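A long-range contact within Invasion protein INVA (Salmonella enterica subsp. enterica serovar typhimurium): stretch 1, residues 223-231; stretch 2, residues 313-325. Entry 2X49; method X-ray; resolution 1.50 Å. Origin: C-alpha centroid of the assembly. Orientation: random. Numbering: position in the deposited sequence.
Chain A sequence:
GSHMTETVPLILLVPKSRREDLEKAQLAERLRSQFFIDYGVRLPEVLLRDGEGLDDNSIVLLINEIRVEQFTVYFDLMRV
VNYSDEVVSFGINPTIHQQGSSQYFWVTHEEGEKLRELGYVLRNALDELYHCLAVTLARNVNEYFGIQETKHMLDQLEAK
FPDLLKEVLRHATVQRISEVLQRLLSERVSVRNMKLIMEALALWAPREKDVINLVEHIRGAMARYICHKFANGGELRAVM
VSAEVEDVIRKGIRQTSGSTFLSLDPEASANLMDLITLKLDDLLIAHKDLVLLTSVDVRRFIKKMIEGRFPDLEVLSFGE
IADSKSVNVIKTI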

ATOM      1  N   ALA A 223       3.042 -10.768  11.094  1.00 16.57           N
ATOM      2  CA  ALA A 223       4.182 -10.767  10.176  1.00 16.36           C
ATOM      3  C   ALA A 223       4.035 -11.654   8.911  1.00 16.25           C
ATOM      4  O   ALA A 223       4.256 -11.227   7.767  1.00 16.45           O
ATOM      5  N   ARG A 224       3.591 -12.871   9.149  1.00 16.58           N
ATOM      6  CA  ARG A 224       3.438 -13.824   8.077  1.00 17.38           C
ATOM      7  C   ARG A 224       2.510 -13.288   7.005  1.00 16.28           C
ATOM      8  O   ARG A 224       2.747 -13.428   5.821  1.00 17.54           O
ATOM      9  N   TYR A 225       1.470 -12.634   7.469  1.00 16.92           N
ATOM     10  CA  TYR A 225       0.378 -12.155   6.572  1.00 16.40           C
ATOM     11  C   TYR A 225       0.776 -10.912   5.804  1.00 18.03           C
ATOM     12  O   TYR A 225       0.375 -10.690   4.667  1.00 20.29           O
ATOM     13  N   ILE A 226       1.594 -10.113   6.458  1.00 17.77           N
ATOM     14  CA  ILE A 226       2.134  -8.905   5.843  1.00 17.29           C
ATOM     15  C   ILE A 226       3.064  -9.314   4.717  1.00 17.04           C
ATOM     16  O   ILE A 226       2.994  -8.843   3.596  1.00 17.97           O
ATOM     17  N   CYS A 227       3.930 -10.239   5.053  1.00 16.95           N
ATOM     18  CA  CYS A 227       4.935 -10.645   4.112  1.00 17.74           C
ATOM     19  C   CYS A 227       4.231 -11.253   2.833  1.00 17.35           C
ATOM     20  O   CYS A 227       4.527 -10.897   1.687  1.00 17.36           O
ATOM     21  N   HIS A 228       3.301 -12.135   3.102  1.00 16.69           N
ATOM     22  CA  HIS A 228       2.631 -12.920   2.018  1.00 16.68           C
ATOM     23  C   HIS A 228       1.879 -11.993   1.078  1.00 16.31           C
ATOM     24  O   HIS A 228       1.751 -12.223  -0.139  1.00 15.98           O
ATOM     25  N   LYS A 229       1.405 -10.914   1.649  1.00 13.44           N
ATOM     26  CA  LYS A 229       0.650  -9.911   0.877  1.00 12.80           C
ATOM     27  C   LYS A 229       1.531  -9.121  -0.071  1.00 12.08           C
ATOM     28  O   LYS A 229       1.211  -8.938  -1.243  1.00 10.41           O
ATOM     29  N   PHE A 230       2.637  -8.639   0.455  1.00 12.69           N
ATOM     30  CA  PHE A 230       3.538  -7.790  -0.307  1.00 13.52           C
ATOM     31  C   PHE A 230       4.272  -8.534  -1.386  1.00 14.49           C
ATOM     32  O   PHE A 230       4.597  -7.989  -2.433  1.00 14.07           O
ATOM     33  N   ALA A 231       4.475  -9.808  -1.127  1.00 14.73           N
ATOM     34  CA  ALA A 231       5.359 -10.603  -1.991  1.00 16.29           C
ATOM     35  C   ALA A 231       4.531 -11.214  -3.103  1.00 17.73           C
ATOM     36  O   ALA A 231       5.018 -11.753  -4.107  1.00 18.38           O
ATOM     37  N   LEU A 313       5.608   4.155  -1.088  1.00 16.94           N
ATOM     38  CA  LEU A 313       6.750   3.267  -0.698  1.00 17.45           C
ATOM     39  C   LEU A 313       6.578   2.736   0.717  1.00 17.15           C
ATOM     40  O   LEU A 313       6.837   3.441   1.687  1.00 17.90           O
ATOM     41  N   GLU A 314       6.143   1.498   0.825  1.00 16.64           N
ATOM     42  CA  GLU A 314       5.949   0.914   2.182  1.00 17.36           C
ATOM     43  C   GLU A 314       7.308   0.467   2.753  1.00 17.37           C
ATOM     44  O   GLU A 314       8.325   0.278   2.066  1.00 17.27           O
ATOM     45  N   VAL A 315       7.285   0.441   4.083  1.00 17.49           N
ATOM     46  CA  VAL A 315       8.481   0.157   4.889  1.00 16.96           C
ATOM     47  C   VAL A 315       8.177  -1.031   5.793  1.00 16.56           C
ATOM     48  O   VAL A 315       7.281  -0.982   6.597  1.00 17.35           O
ATOM     49  N   LEU A 316       8.948  -2.095   5.589  1.00 15.61           N
ATOM     50  CA  LEU A 316       8.858  -3.350   6.399  1.00 16.47           C
ATOM     51  C   LEU A 316      10.086  -3.538   7.257  1.00 16.99           C
ATOM     52  O   LEU A 316      11.188  -3.154   6.891  1.00 16.98           O
ATOM     53  N   SER A 317       9.870  -4.176   8.410  1.00 17.09           N
ATOM     54  CA  SER A 317      10.987  -4.546   9.245  1.00 16.59           C
ATOM     55  C   SER A 317      11.548  -5.917   8.842  1.00 16.04           C
ATOM     56  O   SER A 317      10.882  -6.733   8.224  1.00 16.13           O
ATOM     57  N   PHE A 318      12.787  -6.158   9.230  1.00 16.22           N
ATOM     58  CA  PHE A 318      13.445  -7.443   8.969  1.00 16.28           C
ATOM     59  C   PHE A 318      12.631  -8.611   9.542  1.00 17.02           C
ATOM     60  O   PHE A 318      12.528  -9.689   8.946  1.00 18.31           O
ATOM     61  N   GLY A 319      12.045  -8.409  10.710  1.00 16.86           N
ATOM     62  CA  GLY A 319      11.202  -9.438  11.316  1.00 17.36           C
ATOM     63  C   GLY A 319       9.915  -9.729  10.571  1.00 17.61           C
ATOM     64  O   GLY A 319       9.353 -10.822  10.579  1.00 16.69           O
ATOM     65  N   GLU A 320       9.427  -8.689   9.934  1.00 16.42           N
ATOM     66  CA  GLU A 320       8.177  -8.761   9.190  1.00 18.03           C
ATOM     67  C   GLU A 320       8.308  -9.667   7.990  1.00 18.26           C
ATOM     68  O   GLU A 320       7.323 -10.266   7.581  1.00 21.68           O
ATOM     69  N   ILE A 321       9.529  -9.832   7.497  1.00 18.04           N
ATOM     70  CA  ILE A 321       9.782 -10.682   6.297  1.00 17.46           C
ATOM     71  C   ILE A 321      10.487 -12.012   6.640  1.00 16.63           C
ATOM     72  O   ILE A 321      11.126 -12.623   5.794  1.00 16.75           O
ATOM     73  N   ALA A 322      10.293 -12.476   7.871  1.00 15.40           N
ATOM     74  CA  ALA A 322      10.901 -13.731   8.346  1.00 15.62           C
ATOM     75  C   ALA A 322      10.461 -14.942   7.534  1.00 16.27           C
ATOM     76  O   ALA A 322      11.206 -15.903   7.347  1.00 16.45           O
ATOM     77  N   ASP A 323       9.253 -14.851   6.998  1.00 16.52           N
ATOM     78  CA  ASP A 323       8.657 -15.999   6.254  1.00 17.82           C
ATOM     79  C   ASP A 323       8.850 -15.843   4.780  1.00 17.23           C
ATOM     80  O   ASP A 323       8.257 -16.566   3.977  1.00 17.99           O
ATOM     81  N   SER A 324       9.679 -14.882   4.424  1.00 16.95           N
ATOM     82  CA  SER A 324       9.918 -14.643   3.006  1.00 17.39           C
ATOM     83  C   SER A 324      10.663 -15.803   2.393  1.00 17.95           C
ATOM     84  O   SER A 324      11.229 -16.661   3.041  1.00 17.15           O
ATOM     85  N   LYS A 325      10.567 -15.778   1.087  1.00 18.44           N
ATOM     86  CA  LYS A 325      11.163 -16.777   0.219  1.00 19.13           C
ATOM     87  C   LYS A 325      12.208 -16.030  -0.572  1.00 18.76           C
ATOM     88  O   LYS A 325      13.125 -15.447  -0.007  1.00 19.59           O
TER

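The contact between the helix 223-231 and the later segment 313-325 is a packing arrangement without a single hydrogen bond across it, and the two stretches together bury 545 Å². Its organisation follows from the helix: A223, I226, C227 and F230, spaced three and four residues apart, all send their CA-to-CB bonds toward the other stretch, while Y225 points away. The second stretch meets this stripe first with a strand, 314-317, and then with a turn, so that the two ends of the helix face different kinds of surface. A mercury(II) ion also touches the contact.

C227 is the residue most covered by its partner, and it shows how much a small side chain can do when the backbone comes close. Its CA lies 5.3 Å from the CA of I321. In the t rotamer (chi1 176°), its sulfur reaches into the type I turn from I321 to S324: C227 SG is 3.9 Å from I321 CA, 3.6 Å from S324 N and 3.7 Å from S324 CB, while C227 CB sits 3.4 Å from E320 O. The turn supplies its own polar closure, with S324 N donating to I321 O at 3.0 Å and S324 OG, in the p rotamer, donating to the same I321 O at 2.6 Å. The cysteine therefore packs against a loop whose polar groups are partly paired within it.

E320 is nearly as well covered, yet its closest contacts with the helix come from its carbonyl oxygen; the side chain comes no nearer than 4.5 Å, E320 OE2 to I226 CD1. Its CB points sideways, and the side chain (chi1 m, chi2 t) turns back toward its own stretch, where E320 OE1 accepts from S317 N at 3.1 Å; both carboxylate oxygens also find partners elsewhere in the structure. The approach is tight enough to bring A223 O within 3.2 Å of E320 O, two acceptors that cannot bond to each other. A223 O is already used inside the helix by C227 N, 2.9 Å away. The A223 side chain points toward the other stretch, its CB resting 3.9 Å from G319 O.

F230, in the m rotamer, carries the contact to the strand, where the backbones are much farther apart and a large ring spans the gap. F230 CE1 meets E314 CG at 3.7 Å, with the glutamate's methylene at the ring edge; E314 starts toward the helix, but its end leads away, so its aliphatic part serves the packing while its carboxylate is satisfied elsewhere. L316 (m, t) completes the apolar cluster: its CD2 lies 3.9 Å from both F230 CE2 and I226 CG2, one methyl shared by two helix residues a turn apart, I226 being m, t as well.

At the exposed margin, D323 (chi1 m) points toward the helix, and R224 CG, on a side chain with chi1 to chi3 all t, comes within 3.8 Å of D323 OD1. D323 OD1 lies 4.4 Å from R224 NE, but well out of the guanidinium plane, so no N-H points at it and the charges are merely near each other.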

ATOM      1  CB  ALA A 223       5.470 -11.116  10.900  1.00 16.56           C
ATOM      2  CB  ARG A 224       2.896 -15.149   8.618  1.00 17.86           C
ATOM      3  CG  ARG A 224       2.464 -16.102   7.561  1.00 21.39           C
ATOM      4  CD  ARG A 224       1.964 -17.382   8.214  1.00 23.70           C
ATOM      5  NE  ARG A 224       1.528 -18.359   7.223  1.00 26.74           N
ATOM      6  CZ  ARG A 224       1.497 -19.672   7.426  1.00 30.39           C
ATOM      7  NH1 ARG A 224       1.869 -20.195   8.595  1.00 32.19           N
ATOM      8  NH2 ARG A 224       1.086 -20.468   6.457  1.00 31.98           N
ATOM      9  CB  TYR A 225      -0.916 -11.982   7.381  1.00 16.26           C
ATOM     10  CG  TYR A 225      -1.322 -13.331   7.926  1.00 16.54           C
ATOM     11  CD1 TYR A 225      -2.052 -14.220   7.143  1.00 16.50           C
ATOM     12  CD2 TYR A 225      -0.908 -13.757   9.170  1.00 20.10           C
ATOM     13  CE1 TYR A 225      -2.352 -15.529   7.598  1.00 19.27           C
ATOM     14  CE2 TYR A 225      -1.208 -15.033   9.640  1.00 17.45           C
ATOM     15  CZ  TYR A 225      -1.927 -15.928   8.841  1.00 18.58           C
ATOM     16  OH  TYR A 225      -2.247 -17.203   9.266  1.00 20.39           O
ATOM     17  CB  ILE A 226       2.840  -8.028   6.898  1.00 18.12           C
ATOM     18  CG1 ILE A 226       1.772  -7.381   7.793  1.00 19.16           C
ATOM     19  CG2 ILE A 226       3.695  -6.907   6.261  1.00 19.68           C
ATOM     20  CD1 ILE A 226       2.260  -6.723   9.091  1.00 18.82           C
ATOM     21  CB  CYS A 227       5.915 -11.572   4.814  1.00 17.87           C
ATOM     22  SG  CYS A 227       7.223 -12.307   3.842  1.00 21.28           S
ATOM     23  CB  HIS A 228       1.700 -13.983   2.597  1.00 17.02           C
ATOM     24  CG  HIS A 228       2.398 -15.257   2.932  1.00 17.07           C
ATOM     25  ND1 HIS A 228       3.349 -15.548   3.861  1.00 18.31           N
ATOM     26  CD2 HIS A 228       2.121 -16.438   2.275  1.00 18.98           C
ATOM     27  CE1 HIS A 228       3.637 -16.888   3.736  1.00 18.19           C
ATOM     28  NE2 HIS A 228       2.893 -17.397   2.767  1.00 20.42           N
ATOM     29  CB  LYS A 229      -0.114  -8.941   1.783  1.00 12.84           C
ATOM     30  CG  LYS A 229      -1.129  -8.133   0.958  1.00 13.97           C
ATOM     31  CD  LYS A 229      -1.879  -7.147   1.779  1.00 16.60           C
ATOM     32  CE  LYS A 229      -2.578  -6.142   0.871  1.00 16.55           C
ATOM     33  NZ  LYS A 229      -1.652  -5.140   0.286  1.00 19.06           N
ATOM     34  CB  PHE A 230       4.526  -7.026   0.567  1.00 14.42           C
ATOM     35  CG  PHE A 230       3.949  -5.748   1.131  1.00 14.35           C
ATOM     36  CD1 PHE A 230       3.938  -4.586   0.416  1.00 15.63           C
ATOM     37  CD2 PHE A 230       3.477  -5.748   2.448  1.00 13.06           C
ATOM     38  CE1 PHE A 230       3.404  -3.433   0.966  1.00 16.33           C
ATOM     39  CE2 PHE A 230       2.943  -4.608   2.987  1.00 16.31           C
ATOM     40  CZ  PHE A 230       2.919  -3.468   2.273  1.00 15.35           C
ATOM     41  CB  ALA A 231       6.080 -11.691  -1.170  1.00 16.10           C
ATOM     42  CB  LEU A 313       8.098   4.008  -0.838  1.00 17.69           C
ATOM     43  CG  LEU A 313       9.377   3.232  -0.571  1.00 20.28           C
ATOM     44  CD1 LEU A 313       9.433   1.925  -1.376  1.00 18.19           C
ATOM     45  CD2 LEU A 313      10.559   4.136  -0.932  1.00 23.92           C
ATOM     46  CB  GLU A 314       4.926  -0.174   2.223  1.00 18.44           C
ATOM     47  CG  GLU A 314       3.561   0.197   1.640  1.00 18.36           C
ATOM     48  CD  GLU A 314       2.900   1.476   2.152  1.00 20.54           C
ATOM     49  OE1 GLU A 314       3.194   1.921   3.293  1.00 21.24           O
ATOM     50  OE2 GLU A 314       2.047   2.043   1.409  1.00 21.64           O
ATOM     51  CB  VAL A 315       8.926   1.390   5.729  1.00 16.61           C
ATOM     52  CG1 VAL A 315      10.261   1.084   6.393  1.00 17.35           C
ATOM     53  CG2 VAL A 315       8.985   2.731   4.873  1.00 18.12           C
ATOM     54  CB  LEU A 316       8.675  -4.590   5.505  1.00 17.14           C
ATOM     55  CG  LEU A 316       7.480  -4.633   4.521  1.00 16.68           C
ATOM     56  CD1 LEU A 316       7.275  -6.014   3.880  1.00 18.46           C
ATOM     57  CD2 LEU A 316       6.191  -4.169   5.150  1.00 17.77           C
ATOM     58  CB  SER A 317      10.594  -4.525  10.696  1.00 16.02           C
ATOM     59  OG  SER A 317       9.734  -5.616  10.958  1.00 18.02           O
ATOM     60  CB  PHE A 318      14.887  -7.471   9.498  1.00 16.23           C
ATOM     61  CG  PHE A 318      15.794  -6.391   8.936  1.00 16.84           C
ATOM     62  CD1 PHE A 318      15.816  -6.084   7.578  1.00 17.97           C
ATOM     63  CD2 PHE A 318      16.632  -5.668   9.770  1.00 17.30           C
ATOM     64  CE1 PHE A 318      16.691  -5.106   7.087  1.00 19.48           C
ATOM     65  CE2 PHE A 318      17.506  -4.675   9.277  1.00 21.23           C
ATOM     66  CZ  PHE A 318      17.516  -4.387   7.939  1.00 18.12           C
ATOM     67  CB  GLU A 320       7.613  -7.389   8.823  1.00 16.54           C
ATOM     68  CG  GLU A 320       6.903  -6.727  10.050  1.00 19.40           C
ATOM     69  CD  GLU A 320       6.517  -5.243   9.845  1.00 19.87           C
ATOM     70  OE1 GLU A 320       6.868  -4.650   8.817  1.00 21.61           O
ATOM     71  OE2 GLU A 320       5.923  -4.659  10.789  1.00 20.05           O
ATOM     72  CB  ILE A 321      10.544  -9.911   5.148  1.00 17.13           C
ATOM     73  CG1 ILE A 321      11.975  -9.580   5.573  1.00 19.53           C
ATOM     74  CG2 ILE A 321       9.752  -8.658   4.715  1.00 18.57           C
ATOM     75  CD1 ILE A 321      12.936  -9.436   4.417  1.00 21.14           C
ATOM     76  CB  ALA A 322      10.603 -13.936   9.858  1.00 14.60           C
ATOM     77  CB  ASP A 323       7.158 -16.180   6.563  1.00 17.89           C
ATOM     78  CG  ASP A 323       6.920 -17.029   7.801  1.00 22.49           C
ATOM     79  OD1 ASP A 323       5.862 -17.699   7.877  1.00 29.04           O
ATOM     80  OD2 ASP A 323       7.797 -17.063   8.702  1.00 29.19           O
ATOM     81  CB  SER A 324      10.633 -13.330   2.719  1.00 18.31           C
ATOM     82  OG  SER A 324      11.879 -13.253   3.374  1.00 21.17           O
ATOM     83  CB  LYS A 325      10.101 -17.422  -0.665  1.00 19.64           C
ATOM     84  CG  LYS A 325       9.248 -18.406   0.139  1.00 20.20           C
ATOM     85  CD  LYS A 325       7.907 -18.701  -0.517  1.00 23.16           C
ATOM     86  CE  LYS A 325       7.304 -19.963   0.109  1.00 23.61           C
ATOM     87  NZ  LYS A 325       5.981 -20.354  -0.476  1.00 25.46           N
TER